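PDB 6JIF: branched-chain-amino-acid aminotransferase, which catalyses the reversible, pyridoxal-phosphate-dependent transfer of the amino group of branched-chain amino acids to a 2-oxo acid acceptor. Local coordinates for residues I36-K40 / A130-F134; F78-Y84 / G142-P148; S90-P96 / W355-V359; F120-C124 / I166-F170. One frame throughout, in Å; residues are numbered along the deposited sequence.

Contact 1: I36-K40 / A130-F134; sequences IKTDK and ANERF
D39 and K40 run past N131 and A130 at CA separations of 6.2 Å (D39 to N131) and 6.3 Å (K40 to A130), too far apart for strand pairing, and the side chain of N131 bridges the interval. Its amide uses both ends on one residue: OD1 takes the K40 N-H in the carbonyl plane on a lone pair, 3.1 Å from K40 N and nearly straight at 165°, while ND2 returns a bond of 2.9 Å to K40 O. D39 N adds a weak, bent bond to the same OD1, and ND2 also bonds to V127 O. Cut back to an alanine, this position is likely to leave the K40 N-H and C=O without their side-chain mates. R133 NE meets D39 OD2 at 3.1 Å, a salt bridge on the syn side but tilted out of both group planes, which run parallel (3° apart) yet stepped. With chi1 at 52°, T38 bonds OG1 to C171 O and sets CG2, beside its backbone N, over the centre of the F134 ring, a CH-pi contact 3.7 Å from the centroid. This is loop-to-loop packing, tying the approach to strand 41-47 to the turn that follows helix 117-130.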
loop_
_atom_site.group_PDB
_atom_site.type_symbol
_atom_site.label_atom_id
_atom_site.label_comp_id
_atom_site.label_asym_id
_atom_site.label_seq_id
_atom_site.Cartn_x
_atom_site.Cartn_y
_atom_site.Cartn_z
ATOM N N ILE B 36 -19.618 13.028 -2.393
ATOM C CA ILE B 36 -20.405 14.234 -2.160
ATOM C C ILE B 36 -20.182 14.624 -0.699
ATOM O O ILE B 36 -20.114 13.753 0.171
ATOM C CB ILE B 36 -21.893 13.971 -2.458
ATOM C CG1 ILE B 36 -22.139 13.904 -3.981
ATOM C CG2 ILE B 36 -22.791 15.044 -1.850
ATOM C CD1 ILE B 36 -23.210 12.878 -4.396
ATOM N N LYS B 37 -20.019 15.920 -0.418
ATOM C CA LYS B 37 -19.742 16.342 0.966
ATOM C C LYS B 37 -21.049 16.420 1.762
ATOM O O LYS B 37 -21.947 17.216 1.453
ATOM C CB LYS B 37 -18.981 17.662 1.011
ATOM C CG LYS B 37 -18.655 18.149 2.412
ATOM C CD LYS B 37 -18.144 19.583 2.345
ATOM C CE LYS B 37 -17.692 20.039 3.705
ATOM N NZ LYS B 37 -17.221 21.453 3.649
ATOM N N THR B 38 -21.162 15.542 2.746
ATOM C CA THR B 38 -22.276 15.524 3.666
ATOM C C THR B 38 -21.958 16.440 4.850
ATOM O O THR B 38 -20.874 17.017 4.944
ATOM C CB THR B 38 -22.563 14.069 4.069
ATOM O OG1 THR B 38 -21.352 13.470 4.526
ATOM C CG2 THR B 38 -23.106 13.287 2.841
ATOM N N ASP B 39 -22.897 16.532 5.784
ATOM C CA ASP B 39 -22.884 17.580 6.802
ATOM C C ASP B 39 -21.838 17.334 7.889
ATOM O O ASP B 39 -21.068 18.240 8.218
ATOM C CB ASP B 39 -24.255 17.687 7.429
ATOM C CG ASP B 39 -25.249 18.338 6.511
ATOM O OD1 ASP B 39 -24.837 18.978 5.512
ATOM O OD2 ASP B 39 -26.444 18.191 6.781
ATOM N N LYS B 40 -21.812 16.134 8.482
ATOM C CA LYS B 40 -20.913 15.849 9.606
ATOM C C LYS B 40 -20.200 14.532 9.391
ATOM O O LYS B 40 -20.761 13.579 8.844
ATOM C CB LYS B 40 -21.654 15.759 10.969
ATOM C CG LYS B 40 -22.619 16.844 11.276
ATOM C CD LYS B 40 -21.998 17.885 12.153
ATOM C CE LYS B 40 -23.066 18.639 12.950
ATOM N NZ LYS B 40 -22.490 19.830 13.576
ATOM N N ALA B 130 -26.639 11.905 12.132
ATOM C CA ALA B 130 -26.270 13.289 11.836
ATOM C C ALA B 130 -26.472 13.655 10.388
ATOM O O ALA B 130 -26.395 14.850 10.036
ATOM C CB ALA B 130 -24.798 13.526 12.180
ATOM N N ASN B 131 -26.647 12.654 9.542
ATOM C CA ASN B 131 -26.790 12.939 8.113
ATOM C C ASN B 131 -28.074 12.331 7.541
ATOM O O ASN B 131 -28.113 11.983 6.373
ATOM C CB ASN B 131 -25.557 12.445 7.342
ATOM C CG ASN B 131 -24.276 13.200 7.722
ATOM O OD1 ASN B 131 -24.047 14.307 7.255
ATOM N ND2 ASN B 131 -23.417 12.584 8.550
ATOM N N GLU B 132 -29.107 12.117 8.367
ATOM C CA GLU B 132 -30.331 11.483 7.849
ATOM C C GLU B 132 -30.897 12.160 6.604
ATOM O O GLU B 132 -31.542 11.500 5.787
ATOM C CB GLU B 132 -31.400 11.387 8.942
ATOM C CG GLU B 132 -30.889 10.534 10.126
ATOM C CD GLU B 132 -31.990 9.891 10.981
ATOM O OE1 GLU B 132 -33.176 10.227 10.779
ATOM O OE2 GLU B 132 -31.645 9.049 11.862
ATOM N N ARG B 133 -30.702 13.464 6.429
ATOM C CA ARG B 133 -31.320 14.069 5.245
ATOM C C ARG B 133 -30.696 13.588 3.942
ATOM O O ARG B 133 -31.277 13.797 2.865
ATOM C CB ARG B 133 -31.255 15.593 5.325
ATOM C CG ARG B 133 -29.983 16.187 4.890
ATOM C CD ARG B 133 -29.762 17.555 5.236
ATOM N NE ARG B 133 -28.565 18.022 4.548
ATOM C CZ ARG B 133 -28.457 18.637 3.360
ATOM N NH1 ARG B 133 -29.577 19.054 2.814
ATOM N NH2 ARG B 133 -27.241 18.999 2.839
ATOM N N PHE B 134 -29.533 12.970 4.007
ATOM C CA PHE B 134 -28.923 12.408 2.820
ATOM C C PHE B 134 -29.356 10.967 2.568
ATOM O O PHE B 134 -28.864 10.351 1.628
ATOM C CB PHE B 134 -27.378 12.455 2.917
ATOM C CG PHE B 134 -26.801 13.843 2.769
ATOM C CD1 PHE B 134 -26.584 14.391 1.506
ATOM C CD2 PHE B 134 -26.524 14.618 3.880
ATOM C CE1 PHE B 134 -26.073 15.679 1.363
ATOM C CE2 PHE B 134 -26.025 15.897 3.740
ATOM C CZ PHE B 134 -25.796 16.427 2.468
HETATM O O HOH W 1 -27.300 16.430 8.232
#

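Contact 2: F78-Y84 / G142-P148; sequences FEGMKAY and GALYLRP
M81-Y84 and A143-P148 pair as antiparallel neighbours within the seven-stranded sheet of this class IV aminotransferase fold, the axes of these short segments 4.6 Å apart at closest approach. Backbone bonds come first. M81 with L146 and A83 with L144 are hydrogen-bonded pairs, each joined by two N-H to O bonds, and the non-hydrogen-bonded pair K82 with Y145 sits between them. L146 N reaches M81 O at 2.8 Å, almost dead straight at 178°. E79 N carries the pairing on to P148 O, and CA-H groups of G80 and K82 lean on the carbonyls of L146 and L144.

Apolar contacts occupy the face that bears M81, A83, L144 and L146. M81 CG touches L146 CB at 3.8 Å, and its chain then bends at chi3 (67°) to lay CE against P148 CG. On the side with K82 and Y145, the alkyl part of K82 runs past A143 CB, with CD 3.7 Å from it, and NZ goes on to T305 O.

Near the cofactor, E79 turns its carboxylate away to R102 and N99; R102 belongs to the pyridoxal-phosphate pocket. Flat groups make the last set. The guanidinium of R147 stacks on one face of the F78 ring, planes 22° apart and centres 4.0 Å apart, with F78 CD1 over its middle. NH1 is also bonded to Y73 OH of the second subunit. At the guanidinium's edge, in its plane, R147 NH2 donates to Y145 OH at 2.9 Å.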
loop_
_atom_site.group_PDB
_atom_site.type_symbol
_atom_site.label_atom_id
_atom_site.label_comp_id
_atom_site.label_asym_id
_atom_site.label_seq_id
_atom_site.Cartn_x
_atom_site.Cartn_y
_atom_site.Cartn_z
ATOM N N PHE B 78 -9.440 0.714 5.593
ATOM C CA PHE B 78 -10.780 1.281 5.571
ATOM C C PHE B 78 -11.864 0.202 5.531
ATOM O O PHE B 78 -11.603 -0.987 5.341
ATOM C CB PHE B 78 -10.932 2.273 4.397
ATOM C CG PHE B 78 -11.038 1.633 3.020
ATOM C CD1 PHE B 78 -12.253 1.194 2.491
ATOM C CD2 PHE B 78 -9.903 1.465 2.260
ATOM C CE1 PHE B 78 -12.312 0.654 1.205
ATOM C CE2 PHE B 78 -9.973 0.925 0.950
ATOM C CZ PHE B 78 -11.131 0.496 0.462
ATOM N N GLU B 79 -13.103 0.647 5.738
ATOM C CA GLU B 79 -14.275 -0.212 5.675
ATOM C C GLU B 79 -15.330 0.450 4.778
ATOM O O GLU B 79 -15.231 1.618 4.397
ATOM C CB GLU B 79 -14.874 -0.475 7.072
ATOM C CG GLU B 79 -14.164 -1.652 7.839
ATOM C CD GLU B 79 -14.262 -2.963 7.070
ATOM O OE1 GLU B 79 -15.277 -3.135 6.324
ATOM O OE2 GLU B 79 -13.295 -3.761 7.122
ATOM N N GLY B 80 -16.382 -0.300 4.503
ATOM C CA GLY B 80 -17.494 0.231 3.692
ATOM C C GLY B 80 -18.773 -0.470 4.094
ATOM O O GLY B 80 -18.815 -1.707 4.139
ATOM N N MET B 81 -19.818 0.292 4.416
ATOM C CA MET B 81 -21.109 -0.317 4.774
ATOM C C MET B 81 -22.239 0.623 4.351
ATOM O O MET B 81 -22.015 1.807 4.093
ATOM C CB MET B 81 -21.213 -0.600 6.277
ATOM C CG MET B 81 -21.367 0.719 7.036
ATOM S SD MET B 81 -21.022 0.569 8.757
ATOM C CE MET B 81 -19.283 0.231 8.534
ATOM N N LYS B 82 -23.465 0.107 4.292
ATOM C CA LYS B 82 -24.588 0.951 3.885
ATOM C C LYS B 82 -25.715 0.998 4.922
ATOM O O LYS B 82 -25.975 0.021 5.649
ATOM C CB LYS B 82 -25.191 0.482 2.545
ATOM C CG LYS B 82 -24.367 0.902 1.340
ATOM C CD LYS B 82 -24.941 0.306 0.049
ATOM C CE LYS B 82 -23.922 0.387 -1.090
ATOM N NZ LYS B 82 -24.518 -0.240 -2.314
ATOM N N ALA B 83 -26.420 2.132 4.938
ATOM C CA ALA B 83 -27.687 2.261 5.648
ATOM C C ALA B 83 -28.755 2.499 4.605
ATOM O O ALA B 83 -28.472 3.131 3.592
ATOM C CB ALA B 83 -27.686 3.411 6.661
ATOM N N TYR B 84 -29.935 1.922 4.831
ATOM C CA TYR B 84 -31.061 1.916 3.904
ATOM C C TYR B 84 -32.328 2.419 4.597
ATOM O O TYR B 84 -32.612 2.043 5.746
ATOM C CB TYR B 84 -31.306 0.508 3.385
ATOM C CG TYR B 84 -30.117 -0.179 2.789
ATOM C CD1 TYR B 84 -29.197 -0.873 3.599
ATOM C CD2 TYR B 84 -29.895 -0.163 1.433
ATOM C CE1 TYR B 84 -28.103 -1.517 3.051
ATOM C CE2 TYR B 84 -28.808 -0.819 0.883
ATOM C CZ TYR B 84 -27.914 -1.485 1.696
ATOM O OH TYR B 84 -26.815 -2.123 1.167
ATOM N N GLY B 142 -31.489 3.642 -3.545
ATOM C CA GLY B 142 -30.347 4.348 -3.006
ATOM C C GLY B 142 -30.002 3.907 -1.596
ATOM O O GLY B 142 -30.669 3.095 -0.991
ATOM N N ALA B 143 -28.890 4.413 -1.100
ATOM C CA ALA B 143 -28.442 4.067 0.254
ATOM C C ALA B 143 -27.528 5.169 0.748
ATOM O O ALA B 143 -27.048 5.992 -0.022
ATOM C CB ALA B 143 -27.716 2.723 0.275
ATOM N N LEU B 144 -27.237 5.148 2.035
ATOM C CA LEU B 144 -26.204 6.016 2.588
ATOM C C LEU B 144 -24.946 5.177 2.851
ATOM O O LEU B 144 -24.954 4.253 3.684
ATOM C CB LEU B 144 -26.707 6.687 3.865
ATOM C CG LEU B 144 -25.694 7.678 4.456
ATOM C CD1 LEU B 144 -25.645 8.937 3.561
ATOM C CD2 LEU B 144 -26.123 8.056 5.871
ATOM N N TYR B 145 -23.869 5.470 2.142
ATOM C CA TYR B 145 -22.646 4.703 2.288
ATOM C C TYR B 145 -21.793 5.351 3.353
ATOM O O TYR B 145 -21.668 6.574 3.384
ATOM C CB TYR B 145 -21.899 4.670 0.968
ATOM C CG TYR B 145 -20.609 3.884 0.944
ATOM C CD1 TYR B 145 -20.614 2.516 0.770
ATOM C CD2 TYR B 145 -19.395 4.534 1.041
ATOM C CE1 TYR B 145 -19.406 1.797 0.718
ATOM C CE2 TYR B 145 -18.206 3.850 1.015
ATOM C CZ TYR B 145 -18.209 2.492 0.840
ATOM O OH TYR B 145 -16.985 1.820 0.765
ATOM N N LEU B 146 -21.256 4.528 4.245
ATOM C CA LEU B 146 -20.328 4.959 5.279
ATOM C C LEU B 146 -18.950 4.402 4.967
ATOM O O LEU B 146 -18.827 3.197 4.706
ATOM C CB LEU B 146 -20.761 4.442 6.644
ATOM C CG LEU B 146 -21.700 5.330 7.440
ATOM C CD1 LEU B 146 -22.948 5.498 6.632
ATOM C CD2 LEU B 146 -21.999 4.625 8.824
ATOM N N ARG B 147 -17.924 5.274 5.085
ATOM C CA ARG B 147 -16.510 4.993 4.901
ATOM C C ARG B 147 -15.748 5.256 6.210
ATOM O O ARG B 147 -15.267 6.389 6.451
ATOM C CB ARG B 147 -15.952 5.835 3.742
ATOM C CG ARG B 147 -14.422 5.772 3.550
ATOM C CD ARG B 147 -13.920 4.349 3.372
ATOM N NE ARG B 147 -14.501 3.728 2.173
ATOM C CZ ARG B 147 -13.950 3.721 0.946
ATOM N NH1 ARG B 147 -12.801 4.311 0.699
ATOM N NH2 ARG B 147 -14.580 3.119 -0.066
ATOM N N PRO B 148 -15.658 4.270 7.104
ATOM C CA PRO B 148 -14.704 4.376 8.227
ATOM C C PRO B 148 -13.304 4.070 7.742
ATOM O O PRO B 148 -13.111 3.302 6.802
ATOM C CB PRO B 148 -15.145 3.297 9.230
ATOM C CG PRO B 148 -16.551 2.820 8.731
ATOM C CD PRO B 148 -16.541 3.094 7.225
#

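Contact 3: S90-P96 / W355-V359; sequences SINLFRP and WIVKV
The guanidinium of R95 lies flat on the indole of W355, planes 9° apart, with W355 NE1 beneath its centre and R95 CZ 3.7 Å from the centroid of the five-membered ring, a cation-pi stack. It closes one end of the antiparallel strand pair 91-94/356-358. R95 CD rides over the same ring as a CH-pi contact, while R95 CG sits over one face of the neighbouring F94 ring. I356 CD1 comes to the edge of that phenyl. F94 and W355 themselves stand with planes at 88° and meet obliquely, F94 CE1 to W355 CE3. Losing the indole to an alanine is likely to take the flat support from the R95 guanidinium and open a gap beside F94, leaving the charge to E274 and S271 of helix 267-278.

The C-terminal strand 356-358 is one of the two edge strands of the antiparallel sheet within this chain. L93 and V357 form the hydrogen-bonded pair, with N92-K358 and F94-I356 as non-hydrogen-bonded pairs to either side. V359 N to I91 O and R95 N to W355 O extend the bonding at the two ends. On the side of L93, V357 and V359, L93 CB touches V359 CG2, and P96 CG packs on V357 CG2; helix 117-130 covers this face through K125, V128 and R129.

At the far end K358, bent at chi2 (-78°), folds back alongside N92. Its NZ gives one bond to S90 OG, itself held by D88. The other runs 2.9 Å from K358 NZ to a lone pair of N92 OD1.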
loop_
_atom_site.group_PDB
_atom_site.type_symbol
_atom_site.label_atom_id
_atom_site.label_comp_id
_atom_site.label_asym_id
_atom_site.label_seq_id
_atom_site.Cartn_x
_atom_site.Cartn_y
_atom_site.Cartn_z
ATOM N N SER B 90 -38.230 3.307 8.911
ATOM C CA SER B 90 -37.066 3.136 9.784
ATOM C C SER B 90 -35.804 3.051 8.921
ATOM O O SER B 90 -35.869 3.091 7.692
ATOM C CB SER B 90 -37.207 1.902 10.688
ATOM O OG SER B 90 -37.506 0.726 9.966
ATOM N N ILE B 91 -34.642 2.925 9.564
ATOM C CA ILE B 91 -33.337 2.929 8.901
ATOM C C ILE B 91 -32.550 1.663 9.266
ATOM O O ILE B 91 -32.289 1.409 10.450
ATOM C CB ILE B 91 -32.526 4.181 9.294
ATOM C CG1 ILE B 91 -33.356 5.437 9.008
ATOM C CG2 ILE B 91 -31.182 4.156 8.583
ATOM C CD1 ILE B 91 -32.733 6.713 9.566
ATOM N N ASN B 92 -32.129 0.888 8.252
ATOM C CA ASN B 92 -31.361 -0.340 8.464
ATOM C C ASN B 92 -29.887 -0.058 8.212
ATOM O O ASN B 92 -29.502 0.272 7.092
ATOM C CB ASN B 92 -31.790 -1.467 7.508
ATOM C CG ASN B 92 -33.038 -2.151 7.932
ATOM O OD1 ASN B 92 -33.587 -1.813 8.946
ATOM N ND2 ASN B 92 -33.489 -3.143 7.164
ATOM N N LEU B 93 -29.041 -0.240 9.215
ATOM C CA LEU B 93 -27.605 -0.255 8.976
ATOM C C LEU B 93 -27.174 -1.719 8.856
ATOM O O LEU B 93 -27.342 -2.483 9.803
ATOM C CB LEU B 93 -26.921 0.450 10.149
ATOM C CG LEU B 93 -25.422 0.570 10.204
ATOM C CD1 LEU B 93 -25.024 1.410 9.008
ATOM C CD2 LEU B 93 -25.037 1.266 11.502
ATOM N N PHE B 94 -26.551 -2.104 7.735
ATOM C CA PHE B 94 -26.365 -3.527 7.400
ATOM C C PHE B 94 -25.030 -4.077 7.930
ATOM O O PHE B 94 -23.968 -3.716 7.425
ATOM C CB PHE B 94 -26.463 -3.715 5.874
ATOM C CG PHE B 94 -26.391 -5.160 5.431
ATOM C CD1 PHE B 94 -27.480 -6.019 5.596
ATOM C CD2 PHE B 94 -25.214 -5.663 4.867
ATOM C CE1 PHE B 94 -27.434 -7.346 5.185
ATOM C CE2 PHE B 94 -25.146 -7.018 4.465
ATOM C CZ PHE B 94 -26.243 -7.844 4.603
ATOM N N ARG B 95 -25.108 -5.031 8.914
ATOM C CA ARG B 95 -23.985 -5.836 9.421
ATOM C C ARG B 95 -22.759 -5.014 9.823
ATOM O O ARG B 95 -21.623 -5.410 9.522
ATOM C CB ARG B 95 -23.604 -6.899 8.386
ATOM C CG ARG B 95 -24.822 -7.811 8.071
ATOM C CD ARG B 95 -24.363 -9.128 7.528
ATOM N NE ARG B 95 -23.915 -10.060 8.556
ATOM C CZ ARG B 95 -23.432 -11.274 8.295
ATOM N NH1 ARG B 95 -23.348 -11.734 7.028
ATOM N NH2 ARG B 95 -23.121 -12.074 9.304
ATOM N N PRO B 96 -22.925 -3.894 10.523
ATOM C CA PRO B 96 -21.744 -3.106 10.881
ATOM C C PRO B 96 -20.790 -3.827 11.834
ATOM O O PRO B 96 -19.593 -3.509 11.853
ATOM C CB PRO B 96 -22.344 -1.867 11.547
ATOM C CG PRO B 96 -23.616 -2.311 12.078
ATOM C CD PRO B 96 -24.171 -3.298 11.065
ATOM N N TRP B 355 -28.222 -9.292 11.974
ATOM C CA TRP B 355 -27.663 -8.618 10.806
ATOM C C TRP B 355 -27.982 -7.123 10.772
ATOM O O TRP B 355 -27.205 -6.330 10.228
ATOM C CB TRP B 355 -28.218 -9.262 9.541
ATOM C CG TRP B 355 -27.595 -10.560 9.195
ATOM C CD1 TRP B 355 -26.978 -11.447 10.032
ATOM C CD2 TRP B 355 -27.486 -11.116 7.870
ATOM N NE1 TRP B 355 -26.518 -12.513 9.318
ATOM C CE2 TRP B 355 -26.860 -12.350 7.991
ATOM C CE3 TRP B 355 -27.934 -10.698 6.620
ATOM C CZ2 TRP B 355 -26.586 -13.162 6.874
ATOM C CZ3 TRP B 355 -27.712 -11.522 5.523
ATOM C CH2 TRP B 355 -27.031 -12.733 5.671
ATOM N N ILE B 356 -29.168 -6.713 11.230
ATOM C CA ILE B 356 -29.636 -5.343 10.999
ATOM C C ILE B 356 -29.505 -4.547 12.282
ATOM O O ILE B 356 -29.961 -4.997 13.334
ATOM C CB ILE B 356 -31.101 -5.335 10.540
ATOM C CG1 ILE B 356 -31.285 -6.105 9.234
ATOM C CG2 ILE B 356 -31.636 -3.916 10.471
ATOM C CD1 ILE B 356 -30.433 -5.579 8.071
ATOM N N VAL B 357 -28.899 -3.370 12.203
ATOM C CA VAL B 357 -28.925 -2.426 13.304
ATOM C C VAL B 357 -29.856 -1.291 12.921
ATOM O O VAL B 357 -29.639 -0.624 11.904
ATOM C CB VAL B 357 -27.517 -1.916 13.641
ATOM C CG1 VAL B 357 -27.594 -0.832 14.729
ATOM C CG2 VAL B 357 -26.616 -3.113 14.130
ATOM N N LYS B 358 -30.899 -1.075 13.719
ATOM C CA LYS B 358 -31.837 0.008 13.430
ATOM C C LYS B 358 -31.193 1.293 13.909
ATOM O O LYS B 358 -30.731 1.360 15.056
ATOM C CB LYS B 358 -33.184 -0.218 14.139
ATOM C CG LYS B 358 -34.000 -1.413 13.552
ATOM C CD LYS B 358 -34.682 -1.014 12.259
ATOM C CE LYS B 358 -35.449 -2.199 11.679
ATOM N NZ LYS B 358 -36.050 -1.879 10.387
ATOM N N VAL B 359 -31.181 2.315 13.050
ATOM C CA VAL B 359 -30.615 3.616 13.475
ATOM C C VAL B 359 -31.717 4.598 13.953
ATOM O O VAL B 359 -32.715 4.838 13.255
ATOM C CB VAL B 359 -29.803 4.230 12.372
ATOM C CG1 VAL B 359 -29.289 5.590 12.757
ATOM C CG2 VAL B 359 -28.670 3.289 11.986
HETATM O O HOH W 2 -34.844 3.353 12.489
#

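Contact 4: F120-C124 / I166-F170; sequences FIEAC and IFSIF
Both phenylalanines of this contact have CG swung opposite the backbone N, F120 at chi1 -177° and F167 at 170°, and those settings carry their rings to each other across the space between helix and strand. I169 does the complementary thing: its extended chi2 sends the CD1 branch out to the helix. The rings meet by F120 CD2 and F167 CZ at 3.8 Å. Their planes are near parallel, 20° apart, but slid past one another, centroids 6.0 Å apart, with little overlap.

I169 CD1 makes the closer packing. It touches A123 CB at 3.6 Å and C124 SG at 4.0 Å, two successive helix residues; F167 CE2 approaches A123 CB from two residues earlier in the strand. A123 thus offers its methyl to both strand residues, and no hydrogen bond crosses the interface.

The axes of the helix and strand segments come within 9.7 Å, the usual spacing of a helix packed on a sheet. F120 also packs on N99, A100 and M103 of helix 96-109. Strand 164-174, which holds 166-170, lies between strands 41-47 and 143-153, with I169 bonded through its backbone to Y42 and F170 to R147. Helix 117-130 rests on the face of the sheet to which F167 and I169 turn, where M81 of strand 76-85 meets F120 and C124, and L146 of strand 143-153 meets C124.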
loop_
_atom_site.group_PDB
_atom_site.type_symbol
_atom_site.label_atom_id
_atom_site.label_comp_id
_atom_site.label_asym_id
_atom_site.label_seq_id
_atom_site.Cartn_x
_atom_site.Cartn_y
_atom_site.Cartn_z
ATOM N N PHE B 120 -17.119 1.182 17.531
ATOM C CA PHE B 120 -17.233 1.269 16.084
ATOM C C PHE B 120 -18.684 1.446 15.668
ATOM O O PHE B 120 -19.013 2.370 14.910
ATOM C CB PHE B 120 -16.600 0.013 15.460
ATOM C CG PHE B 120 -16.591 -0.003 13.938
ATOM C CD1 PHE B 120 -17.728 -0.444 13.227
ATOM C CD2 PHE B 120 -15.487 0.404 13.227
ATOM C CE1 PHE B 120 -17.732 -0.495 11.833
ATOM C CE2 PHE B 120 -15.478 0.375 11.847
ATOM C CZ PHE B 120 -16.578 -0.079 11.143
ATOM N N ILE B 121 -19.572 0.576 16.168
ATOM C CA ILE B 121 -20.960 0.603 15.707
ATOM C C ILE B 121 -21.646 1.883 16.150
ATOM O O ILE B 121 -22.368 2.502 15.359
ATOM C CB ILE B 121 -21.717 -0.653 16.175
ATOM C CG1 ILE B 121 -21.062 -1.917 15.601
ATOM C CG2 ILE B 121 -23.220 -0.517 15.876
ATOM C CD1 ILE B 121 -21.771 -3.204 16.018
ATOM N N GLU B 122 -21.385 2.337 17.393
ATOM C CA GLU B 122 -21.960 3.587 17.881
ATOM C C GLU B 122 -21.498 4.779 17.049
ATOM O O GLU B 122 -22.286 5.693 16.783
ATOM C CB GLU B 122 -21.603 3.820 19.360
ATOM C CG GLU B 122 -22.376 2.925 20.312
ATOM C CD GLU B 122 -23.893 2.915 20.095
ATOM O OE1 GLU B 122 -24.521 3.972 19.847
ATOM O OE2 GLU B 122 -24.473 1.818 20.196
ATOM N N ALA B 123 -20.236 4.799 16.638
ATOM C CA ALA B 123 -19.771 5.887 15.783
ATOM C C ALA B 123 -20.501 5.875 14.450
ATOM O O ALA B 123 -20.883 6.934 13.923
ATOM C CB ALA B 123 -18.268 5.790 15.532
ATOM N N CYS B 124 -20.684 4.686 13.886
ATOM C CA CYS B 124 -21.395 4.591 12.611
ATOM C C CYS B 124 -22.813 5.093 12.750
ATOM O O CYS B 124 -23.298 5.853 11.892
ATOM C CB CYS B 124 -21.412 3.159 12.099
ATOM S SG CYS B 124 -19.818 2.490 11.549
ATOM N N ILE B 166 -5.669 8.416 13.521
ATOM C CA ILE B 166 -6.998 8.988 13.347
ATOM C C ILE B 166 -7.952 7.871 12.940
ATOM O O ILE B 166 -7.653 7.082 12.039
ATOM C CB ILE B 166 -7.000 10.125 12.302
ATOM C CG1 ILE B 166 -6.436 11.384 12.941
ATOM C CG2 ILE B 166 -8.428 10.376 11.733
ATOM C CD1 ILE B 166 -6.182 12.503 11.949
ATOM N N PHE B 167 -9.120 7.813 13.598
ATOM C CA PHE B 167 -10.244 6.970 13.181
ATOM C C PHE B 167 -11.352 7.931 12.748
ATOM O O PHE B 167 -11.716 8.828 13.494
ATOM C CB PHE B 167 -10.700 6.066 14.338
ATOM C CG PHE B 167 -11.990 5.365 14.059
ATOM C CD1 PHE B 167 -12.193 4.750 12.828
ATOM C CD2 PHE B 167 -13.002 5.352 15.005
ATOM C CE1 PHE B 167 -13.412 4.109 12.538
ATOM C CE2 PHE B 167 -14.229 4.709 14.745
ATOM C CZ PHE B 167 -14.438 4.081 13.544
ATOM N N SER B 168 -11.783 7.843 11.501
ATOM C CA SER B 168 -12.793 8.780 11.049
ATOM C C SER B 168 -13.830 8.023 10.213
ATOM O O SER B 168 -13.581 6.936 9.691
ATOM C CB SER B 168 -12.109 9.935 10.277
ATOM O OG SER B 168 -12.998 10.880 9.709
ATOM N N ILE B 169 -15.023 8.581 10.129
ATOM C CA ILE B 169 -16.067 7.983 9.297
ATOM C C ILE B 169 -16.779 9.132 8.589
ATOM O O ILE B 169 -17.378 9.990 9.246
ATOM C CB ILE B 169 -17.107 7.139 10.081
ATOM C CG1 ILE B 169 -16.429 6.207 11.105
ATOM C CG2 ILE B 169 -18.117 6.413 9.122
ATOM C CD1 ILE B 169 -17.386 5.583 12.070
ATOM N N PHE B 170 -16.777 9.109 7.253
ATOM C CA PHE B 170 -17.668 10.021 6.544
ATOM C C PHE B 170 -18.705 9.201 5.783
ATOM O O PHE B 170 -18.610 7.980 5.689
ATOM C CB PHE B 170 -16.897 10.996 5.621
ATOM C CG PHE B 170 -16.134 10.363 4.504
ATOM C CD1 PHE B 170 -16.756 10.101 3.277
ATOM C CD2 PHE B 170 -14.755 10.127 4.621
ATOM C CE1 PHE B 170 -16.058 9.547 2.207
ATOM C CE2 PHE B 170 -14.073 9.551 3.529
ATOM C CZ PHE B 170 -14.735 9.258 2.331
#

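How the contacts relate
Three of the four contacts share the antiparallel sheet. Contacts 2 and 3 are adjacent in it, Y84 O to N92 N at 2.8 Å and K82 O to F94 N at 3.0 Å being probable hydrogen bonds; contact 4 adjoins contact 2 through R147 N and F170 O, 2.9 Å apart, and through M81 SD against C124 SG. Helix 117-130 lends residues to contact 4, and the turn after it to contact 1, whose F134 CB packs on L144 CD1 at 4.0 Å. Relative to pyridoxal phosphate, contact 2 comes closest, the E79 side chain about 5 Å away, followed by F94 of contact 3 at about 8 Å and F120 of contact 4 at about 11 Å.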